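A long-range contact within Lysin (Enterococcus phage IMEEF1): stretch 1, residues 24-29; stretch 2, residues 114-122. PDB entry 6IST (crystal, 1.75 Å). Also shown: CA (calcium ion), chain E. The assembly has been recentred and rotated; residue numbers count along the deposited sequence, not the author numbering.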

ATOM      1  N   TRP C  24      -0.553 -24.574  -0.730  1.00 21.39           N
ATOM      2  CA  TRP C  24      -0.345 -25.639  -1.712  1.00 22.62           C
ATOM      3  C   TRP C  24       0.867 -26.455  -1.388  1.00 23.73           C
ATOM      4  O   TRP C  24       1.903 -25.874  -1.112  1.00 21.13           O
ATOM      5  CB  TRP C  24      -0.069 -25.046  -3.061  1.00 24.82           C
ATOM      6  CG  TRP C  24      -1.236 -24.443  -3.681  1.00 26.22           C
ATOM      7  CD1 TRP C  24      -1.700 -23.170  -3.508  1.00 29.77           C
ATOM      8  CD2 TRP C  24      -2.107 -25.071  -4.638  1.00 27.81           C
ATOM      9  NE1 TRP C  24      -2.851 -22.982  -4.255  1.00 28.19           N
ATOM     10  CE2 TRP C  24      -3.093 -24.115  -4.985  1.00 27.81           C
ATOM     11  CE3 TRP C  24      -2.158 -26.343  -5.212  1.00 30.25           C
ATOM     12  CZ2 TRP C  24      -4.117 -24.390  -5.878  1.00 31.93           C
ATOM     13  CZ3 TRP C  24      -3.174 -26.616  -6.145  1.00 34.56           C
ATOM     14  CH2 TRP C  24      -4.149 -25.630  -6.445  1.00 33.37           C
ATOM     15  N   TYR C  25       0.721 -27.769  -1.430  1.00 23.98           N
ATOM     16  CA  TYR C  25       1.805 -28.740  -1.397  1.00 24.67           C
ATOM     17  C   TYR C  25       2.674 -28.674  -0.141  1.00 23.54           C
ATOM     18  O   TYR C  25       3.892 -28.945  -0.200  1.00 22.21           O
ATOM     19  CB  TYR C  25       2.655 -28.638  -2.605  1.00 26.96           C
ATOM     20  CG  TYR C  25       1.902 -28.771  -3.884  1.00 27.27           C
ATOM     21  CD1 TYR C  25       1.160 -29.928  -4.170  1.00 34.17           C
ATOM     22  CD2 TYR C  25       1.946 -27.749  -4.827  1.00 31.73           C
ATOM     23  CE1 TYR C  25       0.446 -30.040  -5.369  1.00 34.31           C
ATOM     24  CE2 TYR C  25       1.254 -27.868  -6.031  1.00 35.93           C
ATOM     25  CZ  TYR C  25       0.533 -29.019  -6.293  1.00 36.61           C
ATOM     26  OH  TYR C  25      -0.122 -29.111  -7.498  1.00 43.51           O
ATOM     27  N   GLY C  26       2.123 -28.258   1.116  1.00 25.65           N
ATOM     28  CA  GLY C  26       2.756 -28.041   2.427  1.00 25.23           C
ATOM     29  C   GLY C  26       3.954 -27.112   2.355  1.00 23.04           C
ATOM     30  O   GLY C  26       3.870 -25.972   1.849  1.00 23.00           O
ATOM     31  N   THR C  27       5.089 -27.577   2.869  1.00 20.59           N
ATOM     32  CA  THR C  27       6.196 -26.642   3.144  1.00 21.83           C
ATOM     33  C   THR C  27       7.269 -26.775   2.067  1.00 19.64           C
ATOM     34  O   THR C  27       8.222 -27.463   2.205  1.00 20.04           O
ATOM     35  CB  THR C  27       6.688 -26.880   4.570  1.00 21.17           C
ATOM     36  OG1 THR C  27       7.221 -28.212   4.669  1.00 23.13           O
ATOM     37  CG2 THR C  27       5.501 -26.674   5.582  1.00 22.56           C
ATOM     38  N   GLN C  28       7.040 -26.158   0.892  1.00 16.61           N
ATOM     39  CA  GLN C  28       7.970 -26.156  -0.200  1.00 18.91           C
ATOM     40  C   GLN C  28       9.102 -25.145  -0.007  1.00 15.38           C
ATOM     41  O   GLN C  28       9.044 -24.328   0.932  1.00 16.06           O
ATOM     42  CB  GLN C  28       7.222 -25.852  -1.470  1.00 18.38           C
ATOM     43  CG  GLN C  28       6.144 -26.918  -1.771  1.00 20.86           C
ATOM     44  CD  GLN C  28       6.732 -28.248  -2.207  1.00 20.09           C
ATOM     45  OE1 GLN C  28       7.701 -28.316  -2.988  1.00 24.76           O
ATOM     46  NE2 GLN C  28       6.144 -29.335  -1.734  1.00 22.96           N
ATOM     47  N   CYS C  29      10.072 -25.169  -0.898  1.00 17.75           N
ATOM     48  CA  CYS C  29      11.215 -24.236  -0.748  1.00 16.26           C
ATOM     49  C   CYS C  29      10.835 -22.771  -0.840  1.00 17.60           C
ATOM     50  O   CYS C  29      11.239 -21.928   0.026  1.00 15.75           O
ATOM     51  CB  CYS C  29      12.328 -24.594  -1.645  1.00 17.93           C
ATOM     52  SG  CYS C  29      12.073 -24.205  -3.411  1.00 21.14           S
ATOM     53  N   PRO C 114      12.931 -34.532   0.391  1.00 20.45           N
ATOM     54  CA  PRO C 114      11.970 -33.712  -0.364  1.00 22.73           C
ATOM     55  C   PRO C 114      10.723 -34.439  -0.722  1.00 23.48           C
ATOM     56  O   PRO C 114      10.722 -35.679  -0.839  1.00 21.53           O
ATOM     57  CB  PRO C 114      12.723 -33.363  -1.620  1.00 21.80           C
ATOM     58  CG  PRO C 114      13.734 -34.479  -1.781  1.00 23.44           C
ATOM     59  CD  PRO C 114      14.106 -34.836  -0.380  1.00 21.98           C
ATOM     60  N   SER C 115       9.639 -33.681  -0.844  1.00 22.70           N
ATOM     61  CA  SER C 115       8.345 -34.263  -1.123  1.00 24.28           C
ATOM     62  C   SER C 115       7.586 -33.346  -2.014  1.00 24.24           C
ATOM     63  O   SER C 115       7.386 -32.197  -1.671  1.00 24.52           O
ATOM     64  CB  SER C 115       7.527 -34.524   0.148  1.00 25.66           C
ATOM     65  OG  SER C 115       6.165 -34.839  -0.210  1.00 28.49           O
ATOM     66  N   LEU C 116       7.114 -33.879  -3.145  1.00 25.82           N
ATOM     67  CA  LEU C 116       6.238 -33.129  -4.035  1.00 28.45           C
ATOM     68  C   LEU C 116       4.873 -32.779  -3.412  1.00 27.38           C
ATOM     69  O   LEU C 116       4.309 -31.715  -3.725  1.00 30.10           O
ATOM     70  CB  LEU C 116       5.990 -33.930  -5.325  1.00 32.78           C
ATOM     71  CG  LEU C 116       7.187 -34.335  -6.212  1.00 34.60           C
ATOM     72  CD1 LEU C 116       6.685 -35.361  -7.248  1.00 39.93           C
ATOM     73  CD2 LEU C 116       7.833 -33.176  -6.930  1.00 34.01           C
ATOM     74  N   GLU C 117       4.378 -33.608  -2.501  1.00 28.18           N
ATOM     75  CA  GLU C 117       3.033 -33.486  -1.968  1.00 33.44           C
ATOM     76  C   GLU C 117       2.986 -32.578  -0.736  1.00 27.14           C
ATOM     77  O   GLU C 117       2.094 -31.809  -0.597  1.00 26.64           O
ATOM     78  CB  GLU C 117       2.472 -34.875  -1.546  1.00 38.49           C
ATOM     79  CG  GLU C 117       2.521 -35.975  -2.622  1.00 53.56           C
ATOM     80  CD  GLU C 117       3.937 -36.567  -2.896  1.00 65.14           C
ATOM     81  OE1 GLU C 117       4.124 -37.253  -3.931  1.00 75.56           O
ATOM     82  OE2 GLU C 117       4.885 -36.340  -2.100  1.00 60.88           O
ATOM     83  N   VAL C 118       3.937 -32.740   0.188  1.00 25.47           N
ATOM     84  CA  VAL C 118       3.896 -32.041   1.489  1.00 25.04           C
ATOM     85  C   VAL C 118       5.167 -31.248   1.848  1.00 23.51           C
ATOM     86  O   VAL C 118       5.167 -30.563   2.852  1.00 23.26           O
ATOM     87  CB  VAL C 118       3.533 -33.025   2.625  1.00 29.00           C
ATOM     88  CG1 VAL C 118       2.185 -33.702   2.316  1.00 30.01           C
ATOM     89  CG2 VAL C 118       4.599 -34.073   2.847  1.00 31.99           C
ATOM     90  N   GLY C 119       6.159 -31.291   0.982  1.00 21.62           N
ATOM     91  CA  GLY C 119       7.437 -30.609   1.183  1.00 23.20           C
ATOM     92  C   GLY C 119       7.994 -31.201   2.446  1.00 23.84           C
ATOM     93  O   GLY C 119       7.865 -32.383   2.713  1.00 23.07           O
ATOM     94  N   SER C 120       9.167 -30.308   3.043  1.00 21.13           N
ATOM     95  CA  SER C 120       9.680 -30.960   4.235  1.00 19.94           C
ATOM     96  C   SER C 120      10.124 -29.822   5.066  1.00 19.95           C
ATOM     97  O   SER C 120      10.298 -28.741   4.540  1.00 19.41           O
ATOM     98  CB  SER C 120      10.900 -31.826   3.823  1.00 20.65           C
ATOM     99  OG  SER C 120      12.025 -31.118   3.351  1.00 21.31           O
ATOM    100  N   PRO C 121      10.401 -30.076   6.319  1.00 19.39           N
ATOM    101  CA  PRO C 121      10.777 -29.005   7.233  1.00 22.05           C
ATOM    102  C   PRO C 121      12.076 -28.278   6.894  1.00 20.78           C
ATOM    103  O   PRO C 121      12.948 -28.792   6.200  1.00 22.47           O
ATOM    104  CB  PRO C 121      10.949 -29.743   8.597  1.00 21.91           C
ATOM    105  CG  PRO C 121      10.386 -31.063   8.422  1.00 22.34           C
ATOM    106  CD  PRO C 121      10.354 -31.395   6.982  1.00 22.63           C
ATOM    107  N   ALA C 122      12.186 -27.086   7.436  1.00 19.84           N
ATOM    108  CA  ALA C 122      13.347 -26.258   7.266  1.00 19.73           C
ATOM    109  C   ALA C 122      14.530 -26.969   7.918  1.00 22.03           C
ATOM    110  O   ALA C 122      14.408 -27.536   9.046  1.00 23.38           O
ATOM    111  CB  ALA C 122      13.134 -24.918   7.880  1.00 19.46           C
TER
HETATM  112 CA    CA E 301       2.990 -24.491   0.329  1.00 41.27          CA

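Two irregular segments meet here, mainly through their backbones. Trp24 does not touch stretch 2. Its carbonyl O binds the calcium ion at 2.3 Å. Tyr25 makes the first contact. Its CA lies 3.2 Å from Glu117 O in a CA-H...O contact, and its ring carbon CD1 is 3.6 Å from Leu116 O.

Gly26 O also binds calcium, at 2.3 Å, so the metal holds the backbone just before the bridge. Gly26 CA sits 3.5 Å from Val118 O. A CB here would point toward stretch 2 and clash with Val118 O; the positive phi also favours glycine.

Thr27 forms a single beta bridge with Gly119. Thr27 N donates to Val118 O at 3.0 Å with good geometry. The return bond, Ser120 N to Thr27 O at 3.1 Å, is weak because its angle is poor. Gly119 CA approaches Thr27 O to 3.4 Å. A CB on Gly119 would clash with Thr27 O and Gln28 N, so its bare CA permits this close approach.

Gln28 starts away from stretch 2, but its side chain bends back. Its amide NE2 donates to Ser115 O at 3.1 Å and to Tyr25 O at 2.8 Å. One side-chain amide thus ties both stretches together. Cys29 lies beyond the contact.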